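Local coordinates for glycolipid-binding domain-containing protein (Pseudomonas aeruginosa, PDB 2H1T) that is of unknown function but possibly binds glycolipids and takes part in their metabolism, at residues S108-T113 with Q175-D180; E128-Y133 with P141-Q146; T149-S154 with K167-V172. One frame throughout, in Å; residues are numbered along the deposited sequence.

Overall arrangement
All three contacts meet on one mixed sheet of seven strands, beside the six-stranded antiparallel sheet formed by the earlier part of the chain. Contact 1 joins the loop between strand 102-106 and helix 113-119 to strand 178-181, and the other two are nested in the span it closes. Contact 2 pairs neighbouring strands 126-135 and 142-152; contact 3 follows in series, from the end of strand 142-152 to strand 167-172. Centres of contacts 1 and 3 lie about 11 Å apart, and the two touch where strands 167-172 and 178-181 are neighbours. Contact 2 is farther off, about 17 and 19 Å from them between centres. All lie in the later part of the chain, within a putatively glycolipid-binding region.

Contact 1 of 3, residues S108-T113 with Q175-D180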
loop_
_atom_site.group_PDB
_atom_site.type_symbol
_atom_site.label_atom_id
_atom_site.label_comp_id
_atom_site.label_asym_id
_atom_site.label_seq_id
_atom_site.Cartn_x
_atom_site.Cartn_y
_atom_site.Cartn_z
ATOM N N SER A 108 -7.124 -2.458 -12.667
ATOM C CA SER A 108 -8.456 -2.753 -12.115
ATOM C C SER A 108 -9.347 -3.486 -13.084
ATOM O O SER A 108 -9.616 -3.012 -14.184
ATOM C CB SER A 108 -9.180 -1.508 -11.631
ATOM O OG SER A 108 -10.515 -1.802 -11.210
ATOM N N PRO A 109 -9.911 -4.614 -12.638
ATOM C CA PRO A 109 -10.851 -5.272 -13.557
ATOM C C PRO A 109 -12.269 -4.696 -13.455
ATOM O O PRO A 109 -13.193 -5.092 -14.217
ATOM C CB PRO A 109 -10.794 -6.722 -13.086
ATOM C CG PRO A 109 -10.603 -6.609 -11.658
ATOM C CD PRO A 109 -9.707 -5.408 -11.413
ATOM N N PHE A 110 -12.456 -3.735 -12.556
ATOM C CA PHE A 110 -13.765 -3.042 -12.492
ATOM C C PHE A 110 -14.168 -2.466 -13.831
ATOM O O PHE A 110 -15.319 -2.646 -14.277
ATOM C CB PHE A 110 -13.811 -1.928 -11.458
ATOM C CG PHE A 110 -15.117 -1.161 -11.454
ATOM C CD1 PHE A 110 -16.356 -1.835 -11.381
ATOM C CD2 PHE A 110 -15.126 0.190 -11.495
ATOM C CE1 PHE A 110 -17.559 -1.152 -11.381
ATOM C CE2 PHE A 110 -16.339 0.878 -11.498
ATOM C CZ PHE A 110 -17.546 0.210 -11.443
ATOM N N THR A 111 -13.228 -1.787 -14.485
ATOM C CA THR A 111 -13.598 -0.970 -15.629
ATOM C C THR A 111 -14.054 -1.747 -16.867
ATOM O O THR A 111 -14.702 -1.192 -17.735
ATOM C CB THR A 111 -12.491 0.052 -15.982
ATOM O OG1 THR A 111 -11.230 -0.610 -16.219
ATOM C CG2 THR A 111 -12.354 1.063 -14.844
ATOM N N ASN A 112 -13.794 -3.052 -16.901
ATOM C CA ASN A 112 -14.311 -3.912 -17.967
ATOM C C ASN A 112 -15.853 -3.956 -17.969
ATOM O O ASN A 112 -16.478 -4.277 -18.970
ATOM C CB ASN A 112 -13.760 -5.318 -17.804
ATOM C CG ASN A 112 -12.253 -5.400 -18.020
ATOM O OD1 ASN A 112 -11.472 -5.372 -17.063
ATOM N ND2 ASN A 112 -11.849 -5.411 -19.255
ATOM N N THR A 113 -16.451 -3.615 -16.833
ATOM C CA THR A 113 -17.905 -3.591 -16.709
ATOM C C THR A 113 -18.553 -2.529 -17.583
ATOM O O THR A 113 -19.629 -2.755 -18.126
ATOM C CB THR A 113 -18.281 -3.407 -15.239
ATOM O OG1 THR A 113 -17.820 -4.548 -14.529
ATOM C CG2 THR A 113 -19.792 -3.298 -15.037
ATOM N N GLN A 175 -24.385 -8.927 -13.345
ATOM C CA GLN A 175 -24.326 -7.477 -13.434
ATOM C C GLN A 175 -23.127 -6.993 -14.272
ATOM O O GLN A 175 -22.895 -5.790 -14.434
ATOM C CB GLN A 175 -24.311 -6.867 -12.022
ATOM C CG GLN A 175 -25.634 -7.037 -11.234
ATOM C CD GLN A 175 -25.859 -8.465 -10.745
ATOM O OE1 GLN A 175 -24.918 -9.105 -10.248
ATOM N NE2 GLN A 175 -27.115 -8.998 -10.913
ATOM N N GLY A 176 -22.335 -7.930 -14.781
ATOM C CA GLY A 176 -21.228 -7.572 -15.652
ATOM C C GLY A 176 -19.966 -7.281 -14.880
ATOM O O GLY A 176 -18.997 -6.807 -15.442
ATOM N N LEU A 177 -19.972 -7.587 -13.580
ATOM C CA LEU A 177 -18.774 -7.480 -12.777
ATOM C C LEU A 177 -17.883 -8.707 -12.979
ATOM O O LEU A 177 -18.333 -9.839 -12.915
ATOM C CB LEU A 177 -19.084 -7.260 -11.288
ATOM C CG LEU A 177 -19.683 -5.953 -10.782
ATOM C CD1 LEU A 177 -18.694 -4.766 -10.983
ATOM C CD2 LEU A 177 -21.048 -5.644 -11.337
ATOM N N VAL A 178 -16.601 -8.444 -13.170
ATOM C CA VAL A 178 -15.616 -9.467 -13.368
ATOM C C VAL A 178 -15.498 -10.383 -12.129
ATOM O O VAL A 178 -15.300 -9.913 -10.975
ATOM C CB VAL A 178 -14.224 -8.863 -13.749
ATOM C CG1 VAL A 178 -13.157 -9.918 -13.745
ATOM C CG2 VAL A 178 -14.261 -8.168 -15.091
ATOM N N ILE A 179 -15.637 -11.675 -12.376
ATOM C CA ILE A 179 -15.277 -12.719 -11.409
ATOM C C ILE A 179 -13.790 -13.079 -11.575
ATOM O O ILE A 179 -12.989 -12.941 -10.629
ATOM C CB ILE A 179 -16.206 -13.993 -11.580
ATOM C CG1 ILE A 179 -17.668 -13.591 -11.406
ATOM C CG2 ILE A 179 -15.893 -15.103 -10.508
ATOM C CD1 ILE A 179 -18.663 -14.749 -11.649
ATOM N N ASP A 180 -13.449 -13.567 -12.764
ATOM C CA ASP A 180 -12.082 -13.968 -13.116
ATOM C C ASP A 180 -11.634 -13.226 -14.344
ATOM O O ASP A 180 -12.292 -13.215 -15.348
ATOM C CB ASP A 180 -11.949 -15.442 -13.379
ATOM C CG ASP A 180 -12.171 -16.280 -12.155
ATOM O OD1 ASP A 180 -11.731 -15.862 -11.052
ATOM O OD2 ASP A 180 -12.773 -17.369 -12.292
HETATM O O HOH W 1 -15.678 -5.717 -13.266
#
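Pro109 faces Val178 and Thr113 faces Gly176 across this contact, the CA atoms of the latter pair 5.3 Å apart, with a helix-like turn on one side and, on the other, the loop leading into strand 178-181, which turns a corner at Ile179. Thr113 OG1 donates to Gly176 O at 2.7 Å; it approaches from above the carbonyl plane, 44° out of it. Chi1 of -64° sets this hydroxyl beside its own backbone N and anti to the carbonyl carbon. One water fills the angle between the segments: it donates to Pro109 O and to Thr113 OG1, each at 2.7 Å, and accepts from Val178 N at 2.9 Å. Three buried polar atoms are thus satisfied by one molecule, and the hydroxyl is held from two directions. Van der Waals contacts flank this polar centre. Val178 CG2 reaches Pro109 O at 3.4 Å and also meets Asn112 CB. Two contacts are apolar: Val178 CG1 lies 4.0 Å from Pro109 CB, and Leu177 runs alongside Phe110, its CD1 at the ring edge, 3.8 Å from Phe110 CD1. Trp10 of the second subunit packs on Pro109 and Phe110 while donating to Val178 O. Behind the turn, Phe110 packs on Tyr50, Leu52 and Trp54 of strand 45-54 and meets Phe114 of helix 113-119 edge-to-face, while Pro109 touches Phe185 of strand 185-187.

Contact 2 of 3, residues E128-Y133 with P141-Q146; sequences EIRALY and PRSMRQ
Tyr133 and Met144 form the dense part of this antiparallel hairpin, on the face they share with Ala131 and Gln146. The selenomethionine methyl CE of Met144 sits over one face of the Tyr133 ring, 3.8 Å from its centroid, a CH-pi contact, with the selenium also over that face in a Met-aromatic arrangement. Chi3 of -75° bends Met144 and places CE there. On the same sheet face Ala131 CB lies against the flat amide of Gln146, 3.5 Å from CD. A bound 2-methyl-2,4-pentanediol, probably from the crystallisation liquor, lies about 3 Å from the Met144 side chain and may mark a pocket. Hydrogen-bonded pairs Ile129-Gln146, Ala131-Met144 and Tyr133-Arg142 each exchange two backbone bonds; Ala131 N to Met144 O spans 2.8 Å.

The looser part is the exposed rim of Glu128, Arg130 and Arg142. Arg142 shares the Tyr133 face: Tyr133 CD2 lies over one side of its guanidinium, offset toward the rim, and Arg142 NH2 comes obliquely to the ring, 3.7 Å from Tyr133 CE2, the planes 62° apart. On the other face Arg130 NH1 approaches Ser143 OG, but a bond there is doubtful, since Ser143 has two conformers and this one crowds Arg130 CG. At the far end Glu128 OE1 and Arg145 NH2 stay 4.3 Å apart, too far for a salt bridge, and are bridged by a water; Glu128 OE2 has its own salt bridge to Arg126.

Strand 102-106 flanks strand 126-135, its Asp104 bonded by Gln146 NE2; strand 155-160 continues the sheet beyond strand 142-152, while Ile129 rests on Pro115 and Arg118 of helix 113-119.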
loop_
_atom_site.group_PDB
_atom_site.type_symbol
_atom_site.label_atom_id
_atom_site.label_comp_id
_atom_site.label_asym_id
_atom_site.label_seq_id
_atom_site.Cartn_x
_atom_site.Cartn_y
_atom_site.Cartn_z
ATOM N N GLU A 128 -15.796 -2.654 -31.451
ATOM C CA GLU A 128 -14.537 -2.012 -31.226
ATOM C C GLU A 128 -14.818 -0.641 -30.588
ATOM O O GLU A 128 -15.697 0.098 -31.040
ATOM C CB GLU A 128 -13.744 -1.904 -32.518
ATOM C CG GLU A 128 -13.686 -3.223 -33.308
ATOM C CD GLU A 128 -12.627 -3.229 -34.392
ATOM O OE1 GLU A 128 -12.264 -2.127 -34.849
ATOM O OE2 GLU A 128 -12.160 -4.320 -34.811
ATOM N N ILE A 129 -14.076 -0.320 -29.534
ATOM C CA ILE A 129 -14.316 0.887 -28.775
ATOM C C ILE A 129 -13.014 1.669 -28.703
ATOM O O ILE A 129 -11.944 1.141 -29.030
ATOM C CB ILE A 129 -14.884 0.594 -27.345
ATOM C CG1 ILE A 129 -13.788 0.034 -26.424
ATOM C CG2 ILE A 129 -16.055 -0.407 -27.401
ATOM C CD1 ILE A 129 -14.150 -0.040 -24.978
ATOM N N ARG A 130 -13.153 2.939 -28.342
ATOM C CA ARG A 130 -12.052 3.811 -27.987
ATOM C C ARG A 130 -12.122 4.102 -26.485
ATOM O O ARG A 130 -13.011 4.817 -25.983
ATOM C CB ARG A 130 -12.064 5.061 -28.866
ATOM C CG ARG A 130 -10.849 5.968 -28.666
ATOM C CD ARG A 130 -10.925 7.281 -29.486
ATOM N NE ARG A 130 -10.887 7.009 -30.904
ATOM C CZ ARG A 130 -9.793 6.617 -31.570
ATOM N NH1 ARG A 130 -8.598 6.478 -30.965
ATOM N NH2 ARG A 130 -9.888 6.343 -32.868
ATOM N N ALA A 131 -11.220 3.473 -25.737
ATOM C CA ALA A 131 -11.230 3.586 -24.306
ATOM C C ALA A 131 -10.248 4.649 -23.851
ATOM O O ALA A 131 -9.177 4.815 -24.434
ATOM C CB ALA A 131 -10.858 2.232 -23.646
ATOM N N LEU A 132 -10.586 5.377 -22.805
ATOM C CA LEU A 132 -9.595 6.282 -22.188
ATOM C C LEU A 132 -8.787 5.532 -21.122
ATOM O O LEU A 132 -9.259 5.249 -20.024
ATOM C CB LEU A 132 -10.283 7.555 -21.655
ATOM C CG LEU A 132 -9.394 8.610 -21.064
ATOM C CD1 LEU A 132 -8.380 9.132 -22.130
ATOM C CD2 LEU A 132 -10.264 9.777 -20.511
ATOM N N TYR A 133 -7.556 5.179 -21.474
ATOM C CA TYR A 133 -6.750 4.251 -20.677
ATOM C C TYR A 133 -5.927 5.100 -19.725
ATOM O O TYR A 133 -5.177 5.995 -20.155
ATOM C CB TYR A 133 -5.836 3.445 -21.568
ATOM C CG TYR A 133 -4.861 2.558 -20.812
ATOM C CD1 TYR A 133 -5.319 1.431 -20.104
ATOM C CD2 TYR A 133 -3.491 2.822 -20.814
ATOM C CE1 TYR A 133 -4.438 0.591 -19.413
ATOM C CE2 TYR A 133 -2.616 1.981 -20.123
ATOM C CZ TYR A 133 -3.092 0.881 -19.428
ATOM O OH TYR A 133 -2.176 0.089 -18.738
ATOM N N PRO A 141 -3.698 9.994 -18.870
ATOM C CA PRO A 141 -4.594 9.246 -19.758
ATOM C C PRO A 141 -4.183 9.230 -21.215
ATOM O O PRO A 141 -3.541 10.181 -21.703
ATOM C CB PRO A 141 -5.932 9.985 -19.619
ATOM C CG PRO A 141 -5.815 10.722 -18.235
ATOM C CD PRO A 141 -4.376 11.168 -18.291
ATOM N N ARG A 142 -4.554 8.160 -21.916
ATOM C CA ARG A 142 -4.473 8.198 -23.367
ATOM C C ARG A 142 -5.501 7.327 -24.003
ATOM O O ARG A 142 -5.927 6.298 -23.425
ATOM C CB ARG A 142 -3.099 7.807 -23.855
ATOM C CG ARG A 142 -2.703 6.412 -23.513
ATOM C CD ARG A 142 -1.238 6.136 -23.846
ATOM N NE ARG A 142 -0.790 4.878 -23.228
ATOM C CZ ARG A 142 -1.004 3.671 -23.733
ATOM N NH1 ARG A 142 -1.669 3.522 -24.870
ATOM N NH2 ARG A 142 -0.538 2.588 -23.107
ATOM N N SER A 143 -5.904 7.731 -25.203
ATOM C CA SER A 143 -6.857 6.936 -25.962
ATOM C C SER A 143 -6.273 5.576 -26.376
ATOM O O SER A 143 -5.105 5.470 -26.758
ATOM C CB SER A 143 -7.323 7.709 -27.190
ATOM O OG SER A 143 -8.322 6.973 -27.844
HETATM N N MSE A 144 -7.098 4.532 -26.297
HETATM C CA MSE A 144 -6.673 3.176 -26.667
HETATM C C MSE A 144 -7.818 2.380 -27.301
HETATM O O MSE A 144 -8.908 2.280 -26.724
HETATM C CB MSE A 144 -6.144 2.408 -25.457
HETATM C CG MSE A 144 -5.642 1.060 -25.804
HETATM SE SE MSE A 144 -5.241 0.084 -24.234
HETATM C CE MSE A 144 -3.603 1.000 -23.817
ATOM N N ARG A 145 -7.555 1.854 -28.489
ATOM C CA ARG A 145 -8.511 1.048 -29.227
ATOM C C ARG A 145 -8.572 -0.364 -28.633
ATOM O O ARG A 145 -7.546 -0.991 -28.402
ATOM C CB ARG A 145 -8.147 1.011 -30.717
ATOM C CG ARG A 145 -8.367 2.357 -31.433
ATOM C CD ARG A 145 -7.790 2.396 -32.837
ATOM N NE ARG A 145 -8.321 1.298 -33.637
ATOM C CZ ARG A 145 -7.611 0.296 -34.146
ATOM N NH1 ARG A 145 -6.284 0.245 -34.036
ATOM N NH2 ARG A 145 -8.243 -0.647 -34.829
ATOM N N GLN A 146 -9.793 -0.818 -28.365
ATOM C CA GLN A 146 -10.033 -2.102 -27.719
ATOM C C GLN A 146 -11.179 -2.781 -28.437
ATOM O O GLN A 146 -11.982 -2.120 -29.067
ATOM C CB GLN A 146 -10.395 -1.908 -26.261
ATOM C CG GLN A 146 -9.340 -1.185 -25.452
ATOM C CD GLN A 146 -9.696 -1.035 -24.010
ATOM O OE1 GLN A 146 -10.846 -1.278 -23.594
ATOM N NE2 GLN A 146 -8.694 -0.690 -23.202
HETATM O O HOH W 2 -11.021 -0.059 -33.838
#

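Contact 3 of 3, residues T149-S154 with K167-V172; sequences TRLDAS and KAVLLV
Ser154 meets Leu171 and Val172 through its backbone more than its side chain. The hydrogen bonding across the contact is a single link: Val172 N donates to Ser154 O at 2.9 Å, with an N-H...O angle of 166°. The same oxygen receives a CA-H...O contact from Leu171 CA at 3.3 Å. Within the turn, Ser154 N makes a weak bond to Asp152 OD1, and that carboxylate oxygen is also bonded to His155 ND1.

Methyl groups pack beside the bonded oxygen. Leu171 CD1 comes within 3.6 Å of Ser154 O and lies 3.8 Å from Ser154 OG. In Val172, chi1 of -53° turns CG1 anti to the carbonyl carbon, leaving CG2 between N and C, where it lies 3.7 Å from Ser154 O. The apolar pair is farther along: Leu151 CD1 meets Val169 CG2 at 4.0 Å, the side chains passing at a slant, though this holds for one of two modelled Val169 conformers and is uncertain.

A classic beta bulge sets Leu151 and Asp152 opposite His155, and strand 155-160 lies between strands 142-152 and 167-172 in the sheet. The chemistry implies a light junction in which a single backbone bond joins the turn after strand 142-152 to the end of strand 167-172.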
loop_
_atom_site.group_PDB
_atom_site.type_symbol
_atom_site.label_atom_id
_atom_site.label_comp_id
_atom_site.label_asym_id
_atom_site.label_seq_id
_atom_site.Cartn_x
_atom_site.Cartn_y
_atom_site.Cartn_z
ATOM N N THR A 149 -15.969 -8.907 -27.520
ATOM C CA THR A 149 -16.909 -9.808 -28.125
ATOM C C THR A 149 -17.633 -10.634 -27.056
ATOM O O THR A 149 -16.987 -11.265 -26.208
ATOM C CB THR A 149 -16.171 -10.691 -29.153
ATOM O OG1 THR A 149 -15.444 -9.828 -30.066
ATOM C CG2 THR A 149 -17.145 -11.566 -29.902
ATOM N N ARG A 150 -18.967 -10.641 -27.089
ATOM C CA ARG A 150 -19.731 -11.491 -26.203
ATOM C C ARG A 150 -19.737 -12.944 -26.696
ATOM O O ARG A 150 -20.187 -13.250 -27.807
ATOM C CB ARG A 150 -21.154 -10.963 -26.002
ATOM C CG ARG A 150 -22.039 -11.918 -25.230
ATOM C CD ARG A 150 -23.343 -11.282 -24.818
ATOM N NE ARG A 150 -24.340 -12.301 -24.584
ATOM C CZ ARG A 150 -25.454 -12.146 -23.872
ATOM N NH1 ARG A 150 -25.721 -11.002 -23.276
ATOM N NH2 ARG A 150 -26.267 -13.192 -23.701
ATOM N N LEU A 151 -19.259 -13.849 -25.857
ATOM C CA LEU A 151 -19.148 -15.270 -26.220
ATOM C C LEU A 151 -20.396 -15.977 -25.725
ATOM O O LEU A 151 -20.998 -16.795 -26.438
ATOM C CB LEU A 151 -17.887 -15.915 -25.637
ATOM C CG LEU A 151 -16.549 -15.238 -26.004
ATOM C CD1 LEU A 151 -15.395 -15.953 -25.287
ATOM C CD2 LEU A 151 -16.367 -15.209 -27.529
ATOM N N ASP A 152 -20.757 -15.686 -24.477
ATOM C CA ASP A 152 -22.049 -16.080 -23.903
ATOM C C ASP A 152 -22.394 -15.075 -22.810
ATOM O O ASP A 152 -21.677 -14.069 -22.661
ATOM C CB ASP A 152 -22.056 -17.571 -23.440
ATOM C CG ASP A 152 -21.109 -17.877 -22.294
ATOM O OD1 ASP A 152 -20.687 -16.968 -21.559
ATOM O OD2 ASP A 152 -20.828 -19.083 -22.076
ATOM N N ALA A 153 -23.480 -15.302 -22.063
ATOM C CA ALA A 153 -23.889 -14.289 -21.048
ATOM C C ALA A 153 -22.809 -13.987 -20.053
ATOM O O ALA A 153 -22.717 -12.870 -19.584
ATOM C CB ALA A 153 -25.124 -14.720 -20.289
ATOM N N SER A 154 -21.991 -14.975 -19.718
ATOM C CA SER A 154 -21.002 -14.776 -18.648
ATOM C C SER A 154 -19.528 -14.673 -19.124
ATOM O O SER A 154 -18.610 -14.519 -18.312
ATOM C CB SER A 154 -21.202 -15.860 -17.590
ATOM O OG SER A 154 -20.705 -17.102 -18.039
ATOM N N LYS A 167 -4.958 -10.613 -25.573
ATOM C CA LYS A 167 -6.332 -11.070 -25.600
ATOM C C LYS A 167 -6.603 -11.833 -24.319
ATOM O O LYS A 167 -5.707 -12.508 -23.780
ATOM C CB LYS A 167 -6.571 -12.006 -26.806
ATOM C CG LYS A 167 -6.115 -11.442 -28.127
ATOM C CD LYS A 167 -6.673 -12.266 -29.307
ATOM C CE LYS A 167 -6.027 -11.911 -30.610
ATOM N NZ LYS A 167 -6.316 -10.523 -31.025
ATOM N N ALA A 168 -7.835 -11.720 -23.820
ATOM C CA ALA A 168 -8.250 -12.438 -22.635
ATOM C C ALA A 168 -9.743 -12.749 -22.700
ATOM O O ALA A 168 -10.505 -12.029 -23.397
ATOM C CB ALA A 168 -7.924 -11.645 -21.360
ATOM N N VAL A 169 -10.145 -13.854 -22.054
ATOM C CA VAL A 169 -11.568 -14.174 -21.828
ATOM C C VAL A 169 -11.951 -13.877 -20.384
ATOM O O VAL A 169 -11.369 -14.421 -19.468
ATOM C CB VAL A 169 -11.925 -15.649 -22.053
ATOM C CG1 VAL A 169 -13.365 -15.942 -21.523
ATOM C CG2 VAL A 169 -11.792 -16.029 -23.514
ATOM N N LEU A 170 -12.922 -12.982 -20.193
ATOM C CA LEU A 170 -13.360 -12.538 -18.871
ATOM C C LEU A 170 -14.608 -13.292 -18.468
ATOM O O LEU A 170 -15.542 -13.471 -19.285
ATOM C CB LEU A 170 -13.629 -11.030 -18.829
ATOM C CG LEU A 170 -12.580 -10.119 -19.500
ATOM C CD1 LEU A 170 -12.884 -8.623 -19.142
ATOM C CD2 LEU A 170 -11.182 -10.481 -19.194
ATOM N N LEU A 171 -14.596 -13.809 -17.236
ATOM C CA LEU A 171 -15.783 -14.408 -16.657
ATOM C C LEU A 171 -16.427 -13.316 -15.769
ATOM O O LEU A 171 -15.771 -12.769 -14.869
ATOM C CB LEU A 171 -15.421 -15.623 -15.805
ATOM C CG LEU A 171 -16.585 -16.324 -15.136
ATOM C CD1 LEU A 171 -17.448 -17.133 -16.117
ATOM C CD2 LEU A 171 -16.095 -17.242 -14.011
ATOM N N VAL A 172 -17.683 -13.000 -16.059
ATOM C CA VAL A 172 -18.425 -11.948 -15.403
ATOM C C VAL A 172 -19.729 -12.493 -14.805
ATOM O O VAL A 172 -20.230 -13.554 -15.199
ATOM C CB VAL A 172 -18.699 -10.748 -16.345
ATOM C CG1 VAL A 172 -17.380 -10.281 -16.942
ATOM C CG2 VAL A 172 -19.673 -11.106 -17.509
#